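Local coordinates for protein probable hydrolase (Pseudomonas aeruginosa, PDB 3OM8) that probably acts as an alpha/beta-fold hydrolase, with 3-oxoadipate enol-lactonase activity suggested but not firmly established, at residues B[19-24]-B[55-60]; B[29-34]-B[95-100]; B[48-53]-B[258-263]; B[119-124]-B[209-214]. All coordinates share one frame; numbering follows the deposited sequence. Where two conformers were deposited one is given.

All four contacts belong to one alpha/beta hydrolase domain. Contacts 1, 2 and 4 join strands of its mixed sheet; contact 3 joins two helices packed on it. Strands 55-59 and 29-33 are neighbours, so contact 1 runs straight into contact 2, centres about 10 Å apart. Strands 95-100 and 118-124 link contact 2 to contact 4 likewise, with about 9 Å between centres. Contacts 1 and 4 have centres about 19 Å apart and do not touch. Contact 3 bridges helices 47-51 and 253-264. Along the chain, contacts 1, 2 and 3 interlock pairwise, and contact 4 is nested inside the loop closed by contact 3. The C-terminal helix is thereby brought back against the early part of the fold.

Contact 1 (B[19-24]-B[55-60]); sequences YRLDGA and RVLRYD
Arg-20 CG sits between its backbone N and carbonyl carbon (chi1 72°), and the chain bends at chi3. Arg-58 CG lies anti to its carbonyl carbon (chi1 -75°), and its chain, too, bends at chi3. The two arginines thus run alongside each other in the same direction, and Asp-22 serves both. They stand on an antiparallel strand pair of the alpha/beta hydrolase sheet. Arg-58 NH2 bonds Asp-22 OD2 at 3.1 Å, in its own guanidinium plane but from above the carboxylate plane. Arg-20 NH2 reaches Asp-22 OD1 at 2.9 Å on the syn side but tilted well out of the carboxylate plane, while NE makes a weak bond to OD2. The shared carboxylate probably offsets repulsion between the two guanidinium groups. Arg-58 NH1 has a salt bridge to Asp-44, and Arg-20 NH1 bonds the carbonyl of Asn-5. Four backbone bonds pair Arg-20 with Arg-58 and Asp-22 with Val-56. On the other face, Leu-21 CD2 rests 3.8 Å from Leu-57 CB, and Tyr-19 CD1 3.9 Å from Leu-57 CD1. Helix 76-90 packs on this side. A water on the charged face accepts from Arg-58 NE at 2.7 Å and lies 2.6 Å from Asp-22 OD2 and 3.0 Å from Val-56 O.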
loop_
_atom_site.group_PDB
_atom_site.type_symbol
_atom_site.label_atom_id
_atom_site.label_comp_id
_atom_site.label_asym_id
_atom_site.label_seq_id
_atom_site.Cartn_x
_atom_site.Cartn_y
_atom_site.Cartn_z
ATOM N N TYR B 19 -11.264 10.774 30.350
ATOM C CA TYR B 19 -10.404 9.693 29.889
ATOM C C TYR B 19 -10.591 8.420 30.709
ATOM O O TYR B 19 -11.167 8.458 31.800
ATOM C CB TYR B 19 -8.938 10.139 29.894
ATOM C CG TYR B 19 -8.327 10.315 31.268
ATOM C CD1 TYR B 19 -7.516 9.331 31.819
ATOM C CD2 TYR B 19 -8.545 11.464 32.005
ATOM C CE1 TYR B 19 -6.942 9.485 33.073
ATOM C CE2 TYR B 19 -7.977 11.630 33.259
ATOM C CZ TYR B 19 -7.175 10.644 33.788
ATOM O OH TYR B 19 -6.612 10.811 35.035
ATOM N N ARG B 20 -10.125 7.293 30.163
ATOM C CA ARG B 20 -10.116 6.025 30.888
ATOM C C ARG B 20 -8.987 5.097 30.436
ATOM O O ARG B 20 -8.565 5.119 29.276
ATOM C CB ARG B 20 -11.471 5.304 30.809
ATOM C CG ARG B 20 -11.826 4.702 29.458
ATOM C CD ARG B 20 -13.139 3.927 29.531
ATOM N NE ARG B 20 -12.951 2.562 30.009
ATOM C CZ ARG B 20 -13.038 2.178 31.282
ATOM N NH1 ARG B 20 -13.320 3.057 32.232
ATOM N NH2 ARG B 20 -12.841 0.901 31.609
ATOM N N LEU B 21 -8.501 4.288 31.375
ATOM C CA LEU B 21 -7.490 3.281 31.081
ATOM C C LEU B 21 -8.088 1.879 31.129
ATOM O O LEU B 21 -8.917 1.568 31.992
ATOM C CB LEU B 21 -6.315 3.407 32.046
ATOM C CG LEU B 21 -5.603 4.750 31.895
ATOM C CD1 LEU B 21 -5.386 5.416 33.239
ATOM C CD2 LEU B 21 -4.295 4.589 31.150
ATOM N N ASP B 22 -7.679 1.047 30.177
ATOM C CA ASP B 22 -8.099 -0.350 30.132
ATOM C C ASP B 22 -6.889 -1.250 30.015
ATOM O O ASP B 22 -5.911 -0.896 29.361
ATOM C CB ASP B 22 -9.050 -0.600 28.963
ATOM C CG ASP B 22 -10.426 -0.011 29.203
ATOM O OD1 ASP B 22 -11.255 -0.707 29.826
ATOM O OD2 ASP B 22 -10.670 1.149 28.780
ATOM N N GLY B 23 -6.956 -2.408 30.660
ATOM C CA GLY B 23 -5.872 -3.378 30.602
ATOM C C GLY B 23 -4.966 -3.337 31.818
ATOM O O GLY B 23 -5.039 -2.411 32.628
ATOM N N ALA B 24 -4.104 -4.342 31.940
ATOM C CA ALA B 24 -3.220 -4.464 33.092
ATOM C C ALA B 24 -2.228 -3.316 33.153
ATOM O O ALA B 24 -1.640 -2.937 32.142
ATOM C CB ALA B 24 -2.488 -5.797 33.060
ATOM N N ARG B 55 -1.509 -1.515 27.996
ATOM C CA ARG B 55 -2.426 -0.700 28.772
ATOM C C ARG B 55 -2.914 0.382 27.830
ATOM O O ARG B 55 -2.114 1.155 27.300
ATOM C CB ARG B 55 -1.705 -0.064 29.952
ATOM C CG ARG B 55 -2.623 0.483 31.019
ATOM C CD ARG B 55 -1.822 1.201 32.069
ATOM N NE ARG B 55 -2.606 1.444 33.274
ATOM C CZ ARG B 55 -2.241 2.285 34.234
ATOM N NH1 ARG B 55 -3.005 2.444 35.304
ATOM N NH2 ARG B 55 -1.108 2.966 34.113
ATOM N N VAL B 56 -4.223 0.425 27.603
ATOM C CA VAL B 56 -4.788 1.365 26.633
ATOM C C VAL B 56 -5.373 2.632 27.270
ATOM O O VAL B 56 -6.350 2.575 28.022
ATOM C CB VAL B 56 -5.854 0.678 25.754
ATOM C CG1 VAL B 56 -6.457 1.664 24.761
ATOM C CG2 VAL B 56 -5.239 -0.501 25.024
ATOM N N LEU B 57 -4.759 3.771 26.967
ATOM C CA LEU B 57 -5.290 5.068 27.371
ATOM C C LEU B 57 -6.187 5.611 26.275
ATOM O O LEU B 57 -5.739 5.782 25.143
ATOM C CB LEU B 57 -4.160 6.067 27.622
ATOM C CG LEU B 57 -4.596 7.537 27.752
ATOM C CD1 LEU B 57 -5.278 7.770 29.083
ATOM C CD2 LEU B 57 -3.399 8.459 27.615
ATOM N N ARG B 58 -7.452 5.857 26.614
ATOM C CA ARG B 58 -8.413 6.482 25.701
ATOM C C ARG B 58 -8.926 7.792 26.303
ATOM O O ARG B 58 -9.007 7.919 27.522
ATOM C CB ARG B 58 -9.593 5.548 25.432
ATOM C CG ARG B 58 -9.278 4.386 24.492
ATOM C CD ARG B 58 -10.532 3.602 24.188
ATOM N NE ARG B 58 -11.059 2.936 25.371
ATOM C CZ ARG B 58 -12.268 2.386 25.444
ATOM N NH1 ARG B 58 -13.086 2.434 24.403
ATOM N NH2 ARG B 58 -12.662 1.796 26.562
ATOM N N TYR B 59 -9.264 8.764 25.458
ATOM C CA TYR B 59 -9.840 10.020 25.942
ATOM C C TYR B 59 -10.771 10.644 24.901
ATOM O O TYR B 59 -10.639 10.384 23.697
ATOM C CB TYR B 59 -8.735 11.010 26.326
ATOM C CG TYR B 59 -8.013 11.604 25.133
ATOM C CD1 TYR B 59 -8.218 12.926 24.765
ATOM C CD2 TYR B 59 -7.141 10.837 24.360
ATOM C CE1 TYR B 59 -7.564 13.480 23.675
ATOM C CE2 TYR B 59 -6.487 11.380 23.264
ATOM C CZ TYR B 59 -6.708 12.703 22.923
ATOM O OH TYR B 59 -6.075 13.272 21.839
ATOM N N ASP B 60 -11.731 11.440 25.369
ATOM C CA ASP B 60 -12.553 12.244 24.472
ATOM C C ASP B 60 -11.831 13.560 24.232
ATOM O O ASP B 60 -11.480 14.270 25.173
ATOM C CB ASP B 60 -13.944 12.475 25.062
ATOM C CG ASP B 60 -14.812 11.237 24.980
ATOM O OD1 ASP B 60 -14.474 10.367 24.155
ATOM O OD2 ASP B 60 -15.821 11.127 25.721
HETATM O O HOH W 1 -9.223 2.688 27.308
#

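Contact 2 (B[29-34]-B[95-100]); sequences LLALSN and AHFLGL
Leu-30 and His-96 meet across two parallel strands at the centre of the alpha/beta hydrolase sheet. Leu-30 CD1 lies 3.6 Å from His-96 CB, and the two side chains are roughly perpendicular. On the same face Leu-32 CD2 packs 3.6 Å from Leu-98 CB. On the other face Phe-97 CG is anti to its backbone N (chi1 -172°). This carries the ring along the strand until CZ lies 3.4 Å from Ser-33 CB. The carbonyl O of Ala-31 lies over one face of that ring. Gly-99 leaves room for the Phe-97 ring, since a CB there would collide with Phe-97 CE2. Five backbone hydrogen bonds fix the register. Ala-31 takes part in two: its N donates to His-96 O, and its O accepts from Leu-98 N. Further out, His-96 ND1 accepts from the backbone N of Arg-120, and Ser-33 OG is hydrogen-bonded to Tyr-59 OH. Helix 253-264 covers the leucine face through Val-260 and Leu-264. Strand 95-100 leads into a probable nucleophile elbow, of which Gly-99 would be the first glycine. The last rung before it is the bond from Leu-100 N to Ser-33 O, 3.1 Å long.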
loop_
_atom_site.group_PDB
_atom_site.type_symbol
_atom_site.label_atom_id
_atom_site.label_comp_id
_atom_site.label_asym_id
_atom_site.label_seq_id
_atom_site.Cartn_x
_atom_site.Cartn_y
_atom_site.Cartn_z
ATOM N N LEU B 29 2.183 1.320 27.678
ATOM C CA LEU B 29 1.054 2.232 27.462
ATOM C C LEU B 29 0.837 2.514 25.984
ATOM O O LEU B 29 1.769 2.884 25.265
ATOM C CB LEU B 29 1.275 3.546 28.226
ATOM C CG LEU B 29 0.102 4.479 28.621
ATOM C CD1 LEU B 29 -0.463 5.195 27.430
ATOM C CD2 LEU B 29 -0.998 3.742 29.357
ATOM N N LEU B 30 -0.397 2.314 25.534
ATOM C CA LEU B 30 -0.804 2.700 24.187
ATOM C C LEU B 30 -1.946 3.714 24.263
ATOM O O LEU B 30 -3.018 3.408 24.795
ATOM C CB LEU B 30 -1.247 1.477 23.383
ATOM C CG LEU B 30 -1.952 1.800 22.064
ATOM C CD1 LEU B 30 -1.041 2.598 21.139
ATOM C CD2 LEU B 30 -2.427 0.540 21.382
ATOM N N ALA B 31 -1.711 4.917 23.739
ATOM C CA ALA B 31 -2.719 5.979 23.741
ATOM C C ALA B 31 -3.434 6.073 22.399
ATOM O O ALA B 31 -2.799 6.071 21.346
ATOM C CB ALA B 31 -2.091 7.321 24.105
ATOM N N LEU B 32 -4.760 6.147 22.449
ATOM C CA LEU B 32 -5.587 6.281 21.253
ATOM C C LEU B 32 -6.186 7.679 21.185
ATOM O O LEU B 32 -6.632 8.212 22.199
ATOM C CB LEU B 32 -6.715 5.248 21.276
ATOM C CG LEU B 32 -6.220 3.818 21.526
ATOM C CD1 LEU B 32 -7.349 2.817 21.371
ATOM C CD2 LEU B 32 -5.103 3.512 20.571
ATOM N N SER B 33 -6.198 8.272 19.994
ATOM C CA SER B 33 -6.829 9.573 19.792
ATOM C C SER B 33 -7.859 9.493 18.663
ATOM O O SER B 33 -7.581 8.917 17.608
ATOM C CB SER B 33 -5.779 10.649 19.510
ATOM O OG SER B 33 -6.383 11.904 19.297
ATOM N N ASN B 34 -9.037 10.076 18.893
ATOM C CA ASN B 34 -10.218 9.808 18.072
ATOM C C ASN B 34 -10.360 10.672 16.820
ATOM O O ASN B 34 -9.646 11.649 16.641
ATOM C CB ASN B 34 -11.493 9.945 18.909
ATOM C CG ASN B 34 -11.360 9.341 20.292
ATOM O OD1 ASN B 34 -10.790 8.274 20.462
ATOM N ND2 ASN B 34 -11.902 10.027 21.291
ATOM N N ALA B 95 4.847 6.718 25.616
ATOM C CA ALA B 95 3.765 5.827 25.243
ATOM C C ALA B 95 3.755 5.607 23.745
ATOM O O ALA B 95 4.306 6.407 22.988
ATOM C CB ALA B 95 2.427 6.423 25.682
ATOM N N HIS B 96 3.120 4.525 23.316
ATOM C CA HIS B 96 2.814 4.370 21.905
ATOM C C HIS B 96 1.589 5.224 21.634
ATOM O O HIS B 96 0.758 5.406 22.514
ATOM C CB HIS B 96 2.511 2.911 21.556
ATOM C CG HIS B 96 3.685 1.996 21.697
ATOM N ND1 HIS B 96 4.853 2.175 20.988
ATOM C CD2 HIS B 96 3.864 0.883 22.449
ATOM C CE1 HIS B 96 5.707 1.217 21.307
ATOM N NE2 HIS B 96 5.131 0.420 22.188
ATOM N N PHE B 97 1.469 5.728 20.414
ATOM C CA PHE B 97 0.349 6.567 20.056
ATOM C C PHE B 97 -0.308 6.075 18.786
ATOM O O PHE B 97 0.356 5.902 17.774
ATOM C CB PHE B 97 0.808 8.018 19.866
ATOM C CG PHE B 97 -0.332 9.002 19.671
ATOM C CD1 PHE B 97 -0.874 9.680 20.747
ATOM C CD2 PHE B 97 -0.858 9.238 18.408
ATOM C CE1 PHE B 97 -1.921 10.572 20.564
ATOM C CE2 PHE B 97 -1.895 10.127 18.222
ATOM C CZ PHE B 97 -2.428 10.793 19.297
ATOM N N LEU B 98 -1.620 5.859 18.845
ATOM C CA LEU B 98 -2.415 5.583 17.654
ATOM C C LEU B 98 -3.529 6.626 17.504
ATOM O O LEU B 98 -4.401 6.738 18.369
ATOM C CB LEU B 98 -3.024 4.183 17.726
ATOM C CG LEU B 98 -4.197 3.862 16.798
ATOM C CD1 LEU B 98 -3.935 4.321 15.380
ATOM C CD2 LEU B 98 -4.458 2.370 16.823
ATOM N N GLY B 99 -3.504 7.372 16.402
ATOM C CA GLY B 99 -4.502 8.400 16.153
ATOM C C GLY B 99 -5.158 8.196 14.805
ATOM O O GLY B 99 -4.473 7.955 13.812
ATOM N N LEU B 100 -6.484 8.273 14.771
ATOM C CA LEU B 100 -7.219 8.153 13.521
ATOM C C LEU B 100 -7.773 9.514 13.081
ATOM O O LEU B 100 -8.406 10.221 13.867
ATOM C CB LEU B 100 -8.343 7.123 13.649
ATOM C CG LEU B 100 -9.083 6.746 12.360
ATOM C CD1 LEU B 100 -9.271 5.236 12.265
ATOM C CD2 LEU B 100 -10.413 7.441 12.281
#

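Contact 3 (B[48-53]-B[258-263]); sequences PALTRH and GAVLSF
Leu-261 CD1 comes to 3.7 Å from Ala-49 O, a carbonyl oxygen with other neighbours. It also takes a weak backbone bond from Arg-52 N, and it lies in the ring plane of His-53, at the ring edge. The contact joins the short helix 47-51 and the residues just after it to the C-terminal helix 253-264. It is apolar, with no hydrogen bond across it. Leu-261 is the chief bridging side chain. Its CG is anti to the carbonyl carbon (chi1 -73°), and its two methyls reach different partners. CD1 takes Ala-49, with Leu-261 CD1 4.0 Å from Ala-49 CB. CD2 meets Leu-50 and His-53: Leu-261 CD2 is 4.0 Å from Leu-50 CD2 and 4.1 Å from His-53 CD2. Leu-261 stands nearly perpendicular to His-53 and meets Leu-50 at a slant. Leu-50 CD2 adds a looser touch to Val-260 CG1 at 4.2 Å. The patch is small, with 185 Å² buried over both sides. Phe-54 and Ala-266 also pack on Leu-261. Beneath, Leu-50 rests on Leu-30, Leu-32 and Val-56 of the sheet, and Val-260 rests on Ile-214. Another face of helix 253-264 meets a second subunit, where Ala-259 packs on its Pro-243. Helices layered on one face of a central sheet are characteristic of the alpha/beta hydrolase fold.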
loop_
_atom_site.group_PDB
_atom_site.type_symbol
_atom_site.label_atom_id
_atom_site.label_comp_id
_atom_site.label_asym_id
_atom_site.label_seq_id
_atom_site.Cartn_x
_atom_site.Cartn_y
_atom_site.Cartn_z
ATOM N N PRO B 48 -10.405 -5.664 23.285
ATOM C CA PRO B 48 -9.955 -7.009 23.675
ATOM C C PRO B 48 -8.584 -7.368 23.091
ATOM O O PRO B 48 -7.701 -7.785 23.843
ATOM C CB PRO B 48 -11.052 -7.918 23.119
ATOM C CG PRO B 48 -12.295 -7.020 23.169
ATOM C CD PRO B 48 -11.791 -5.660 22.776
ATOM N N ALA B 49 -8.400 -7.186 21.787
ATOM C CA ALA B 49 -7.109 -7.492 21.172
ATOM C C ALA B 49 -6.001 -6.544 21.647
ATOM O O ALA B 49 -4.868 -6.967 21.886
ATOM C CB ALA B 49 -7.210 -7.482 19.651
ATOM N N LEU B 50 -6.320 -5.264 21.787
ATOM C CA LEU B 50 -5.304 -4.297 22.188
ATOM C C LEU B 50 -4.825 -4.518 23.618
ATOM O O LEU B 50 -3.631 -4.430 23.895
ATOM C CB LEU B 50 -5.805 -2.860 22.007
ATOM C CG LEU B 50 -5.930 -2.378 20.563
ATOM C CD1 LEU B 50 -6.380 -0.946 20.529
ATOM C CD2 LEU B 50 -4.597 -2.525 19.847
ATOM N N THR B 51 -5.755 -4.818 24.521
ATOM C CA THR B 51 -5.433 -4.904 25.945
ATOM C C THR B 51 -4.763 -6.209 26.314
ATOM O O THR B 51 -4.347 -6.391 27.460
ATOM C CB THR B 51 -6.675 -4.728 26.857
ATOM O OG1 THR B 51 -7.637 -5.756 26.586
ATOM C CG2 THR B 51 -7.309 -3.337 26.666
ATOM N N ARG B 52 -4.676 -7.121 25.351
ATOM C CA ARG B 52 -3.926 -8.364 25.550
ATOM C C ARG B 52 -2.455 -8.053 25.749
ATOM O O ARG B 52 -1.765 -8.755 26.471
ATOM C CB ARG B 52 -4.089 -9.313 24.361
ATOM C CG ARG B 52 -5.270 -10.266 24.472
ATOM C CD ARG B 52 -5.137 -11.446 23.494
ATOM N NE ARG B 52 -6.300 -11.551 22.613
ATOM C CZ ARG B 52 -6.344 -11.114 21.353
ATOM N NH1 ARG B 52 -7.461 -11.252 20.648
ATOM N NH2 ARG B 52 -5.277 -10.544 20.793
ATOM N N HIS B 53 -1.993 -6.977 25.119
ATOM C CA HIS B 53 -0.577 -6.624 25.107
ATOM C C HIS B 53 -0.255 -5.247 25.719
ATOM O O HIS B 53 0.858 -5.014 26.195
ATOM C CB HIS B 53 -0.075 -6.682 23.673
ATOM C CG HIS B 53 -0.429 -7.957 22.969
ATOM N ND1 HIS B 53 0.407 -9.055 22.952
ATOM C CD2 HIS B 53 -1.531 -8.311 22.265
ATOM C CE1 HIS B 53 -0.164 -10.027 22.262
ATOM N NE2 HIS B 53 -1.340 -9.601 21.835
ATOM N N GLY B 258 -4.500 -6.387 13.431
ATOM C CA GLY B 258 -3.338 -7.161 13.041
ATOM C C GLY B 258 -2.194 -6.239 12.675
ATOM O O GLY B 258 -1.071 -6.395 13.171
ATOM N N ALA B 259 -2.494 -5.269 11.815
ATOM C CA ALA B 259 -1.504 -4.308 11.350
ATOM C C ALA B 259 -0.882 -3.564 12.514
ATOM O O ALA B 259 0.340 -3.420 12.580
ATOM C CB ALA B 259 -2.133 -3.327 10.385
ATOM N N VAL B 260 -1.729 -3.091 13.427
ATOM C CA VAL B 260 -1.269 -2.341 14.602
ATOM C C VAL B 260 -0.425 -3.209 15.538
ATOM O O VAL B 260 0.693 -2.846 15.893
ATOM C CB VAL B 260 -2.471 -1.734 15.413
ATOM C CG1 VAL B 260 -2.014 -1.218 16.758
ATOM C CG2 VAL B 260 -3.158 -0.634 14.616
ATOM N N LEU B 261 -0.972 -4.355 15.935
ATOM C CA LEU B 261 -0.315 -5.238 16.896
ATOM C C LEU B 261 1.036 -5.767 16.407
ATOM O O LEU B 261 1.984 -5.905 17.190
ATOM C CB LEU B 261 -1.245 -6.397 17.282
ATOM C CG LEU B 261 -2.377 -5.934 18.205
ATOM C CD1 LEU B 261 -3.355 -7.053 18.541
ATOM C CD2 LEU B 261 -1.792 -5.345 19.480
ATOM N N SER B 262 1.133 -6.055 15.115
ATOM C CA SER B 262 2.371 -6.610 14.576
ATOM C C SER B 262 3.436 -5.530 14.555
ATOM O O SER B 262 4.610 -5.788 14.857
ATOM C CB SER B 262 2.151 -7.171 13.173
ATOM O OG SER B 262 1.293 -8.297 13.224
ATOM N N PHE B 263 3.010 -4.319 14.201
ATOM C CA PHE B 263 3.895 -3.164 14.178
ATOM C C PHE B 263 4.430 -2.832 15.571
ATOM O O PHE B 263 5.603 -2.504 15.730
ATOM C CB PHE B 263 3.171 -1.946 13.592
ATOM C CG PHE B 263 3.957 -0.673 13.698
ATOM C CD1 PHE B 263 5.119 -0.495 12.959
ATOM C CD2 PHE B 263 3.538 0.346 14.536
ATOM C CE1 PHE B 263 5.851 0.679 13.052
ATOM C CE2 PHE B 263 4.256 1.534 14.632
ATOM C CZ PHE B 263 5.411 1.705 13.896
#

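Contact 4 (B[119-124]-B[209-214]); sequences ERLVLA and RPTLVI
Glu-119 and Arg-209 cross obliquely at the start of this strand pair, their carboxylate and guanidinium planes 32° apart. Glu-119 OE1 lies in the guanidinium plane at its edge, 3.6 Å from Arg-209 NH1, a long salt bridge. Bends at chi2 and chi3 (-39° and -59°) fold Arg-209 back, and Pro-210 CD sits over the centre of one guanidinium face. NH1 and NE of Arg-209 each lie 3.2 Å from Glu-119 O in weak bonds; the one NE proton is shared, more firmly with Ile-118 O. Arg-120 lies crosswise to Pro-210, its CG 4.1 Å from Pro-210 CB. Its guanidinium leads elsewhere: NH2 bonds Phe-263 O of its own chain and Ala-205 O of the third subunit. Further along, Val-122 and Leu-212 run alongside each other, with Val-122 CG1 4.1 Å from Leu-212 CD2. On the other face Leu-123 crosses Thr-211 slantwise, and Leu-123 CD1 meets Thr-211 CG2 at 3.8 Å. Four backbone bonds tie the strands, among them Leu-212 N to Leu-121 O at 2.8 Å. Phe-263 packs on the Val-122 side and Ile-230 on the Leu-123 side. Parallel strands covered by helices on both faces are typical of the alpha/beta hydrolase core.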
loop_
_atom_site.group_PDB
_atom_site.type_symbol
_atom_site.label_atom_id
_atom_site.label_comp_id
_atom_site.label_asym_id
_atom_site.label_seq_id
_atom_site.Cartn_x
_atom_site.Cartn_y
_atom_site.Cartn_z
ATOM N N GLU B 119 6.777 6.524 21.759
ATOM C CA GLU B 119 7.514 5.316 21.382
ATOM C C GLU B 119 7.281 5.053 19.905
ATOM O O GLU B 119 7.962 5.621 19.051
ATOM C CB GLU B 119 7.050 4.113 22.207
ATOM C CG GLU B 119 8.114 3.507 23.118
ATOM C CD GLU B 119 9.147 2.717 22.352
ATOM O OE1 GLU B 119 9.778 3.286 21.438
ATOM O OE2 GLU B 119 9.333 1.520 22.662
ATOM N N ARG B 120 6.301 4.209 19.601
ATOM C CA ARG B 120 5.935 3.960 18.211
ATOM C C ARG B 120 4.652 4.690 17.812
ATOM O O ARG B 120 3.752 4.896 18.633
ATOM C CB ARG B 120 5.841 2.463 17.938
ATOM C CG ARG B 120 7.187 1.765 18.133
ATOM C CD ARG B 120 7.175 0.292 17.745
ATOM N NE ARG B 120 8.374 -0.372 18.254
ATOM C CZ ARG B 120 8.643 -1.669 18.119
ATOM N NH1 ARG B 120 9.760 -2.158 18.630
ATOM N NH2 ARG B 120 7.805 -2.476 17.475
ATOM N N LEU B 121 4.579 5.088 16.548
ATOM C CA LEU B 121 3.492 5.938 16.085
ATOM C C LEU B 121 2.680 5.271 14.979
ATOM O O LEU B 121 3.228 4.831 13.964
ATOM C CB LEU B 121 4.058 7.276 15.604
ATOM C CG LEU B 121 3.139 8.362 15.061
ATOM C CD1 LEU B 121 2.247 8.970 16.181
ATOM C CD2 LEU B 121 3.997 9.438 14.392
ATOM N N VAL B 122 1.371 5.176 15.195
ATOM C CA VAL B 122 0.448 4.719 14.162
ATOM C C VAL B 122 -0.480 5.866 13.745
ATOM O O VAL B 122 -1.034 6.575 14.591
ATOM C CB VAL B 122 -0.383 3.515 14.623
ATOM C CG1 VAL B 122 -1.194 2.950 13.456
ATOM C CG2 VAL B 122 0.533 2.429 15.204
ATOM N N LEU B 123 -0.621 6.047 12.436
ATOM C CA LEU B 123 -1.416 7.117 11.865
ATOM C C LEU B 123 -2.450 6.499 10.942
ATOM O O LEU B 123 -2.108 6.032 9.857
ATOM C CB LEU B 123 -0.508 8.043 11.063
ATOM C CG LEU B 123 0.689 8.587 11.838
ATOM C CD1 LEU B 123 1.596 9.414 10.937
ATOM C CD2 LEU B 123 0.209 9.413 13.026
ATOM N N ALA B 124 -3.707 6.480 11.370
ATOM C CA ALA B 124 -4.761 5.836 10.592
ATOM C C ALA B 124 -5.649 6.859 9.894
ATOM O O ALA B 124 -6.068 7.841 10.504
ATOM C CB ALA B 124 -5.603 4.935 11.484
ATOM N N ARG B 209 10.463 8.858 14.898
ATOM C CA ARG B 209 9.773 7.751 15.551
ATOM C C ARG B 209 9.389 6.709 14.494
ATOM O O ARG B 209 9.057 7.061 13.356
ATOM C CB ARG B 209 8.509 8.223 16.293
ATOM C CG ARG B 209 8.711 9.363 17.306
ATOM C CD ARG B 209 10.017 9.221 18.082
ATOM N NE ARG B 209 10.070 7.963 18.805
ATOM C CZ ARG B 209 11.158 7.216 18.946
ATOM N NH1 ARG B 209 11.079 6.084 19.624
ATOM N NH2 ARG B 209 12.320 7.591 18.423
ATOM N N PRO B 210 9.434 5.419 14.862
ATOM C CA PRO B 210 8.947 4.401 13.931
ATOM C C PRO B 210 7.483 4.658 13.651
ATOM O O PRO B 210 6.706 4.780 14.587
ATOM C CB PRO B 210 9.104 3.096 14.718
ATOM C CG PRO B 210 10.175 3.392 15.723
ATOM C CD PRO B 210 9.954 4.830 16.107
ATOM N N THR B 211 7.117 4.728 12.380
ATOM C CA THR B 211 5.769 5.094 12.001
ATOM C C THR B 211 5.094 4.077 11.090
ATOM O O THR B 211 5.643 3.701 10.064
ATOM C CB THR B 211 5.778 6.446 11.273
ATOM O OG1 THR B 211 6.413 7.429 12.099
ATOM C CG2 THR B 211 4.364 6.877 10.951
ATOM N N LEU B 212 3.892 3.654 11.465
ATOM C CA LEU B 212 3.023 2.895 10.572
ATOM C C LEU B 212 1.873 3.789 10.108
ATOM O O LEU B 212 1.222 4.438 10.925
ATOM C CB LEU B 212 2.449 1.674 11.285
ATOM C CG LEU B 212 1.321 0.951 10.546
ATOM C CD1 LEU B 212 1.849 0.332 9.246
ATOM C CD2 LEU B 212 0.695 -0.134 11.421
ATOM N N VAL B 213 1.627 3.819 8.802
ATOM C CA VAL B 213 0.507 4.563 8.241
ATOM C C VAL B 213 -0.533 3.612 7.655
ATOM O O VAL B 213 -0.216 2.801 6.781
ATOM C CB VAL B 213 0.960 5.501 7.118
ATOM C CG1 VAL B 213 -0.235 6.262 6.560
ATOM C CG2 VAL B 213 2.019 6.453 7.610
ATOM N N ILE B 214 -1.766 3.715 8.141
ATOM C CA ILE B 214 -2.894 2.964 7.598
ATOM C C ILE B 214 -3.761 3.902 6.767
ATOM O O ILE B 214 -4.106 4.999 7.222
ATOM C CB ILE B 214 -3.727 2.332 8.725
ATOM C CG1 ILE B 214 -2.833 1.438 9.592
ATOM C CG2 ILE B 214 -4.904 1.547 8.154
ATOM C CD1 ILE B 214 -3.529 0.816 10.765
#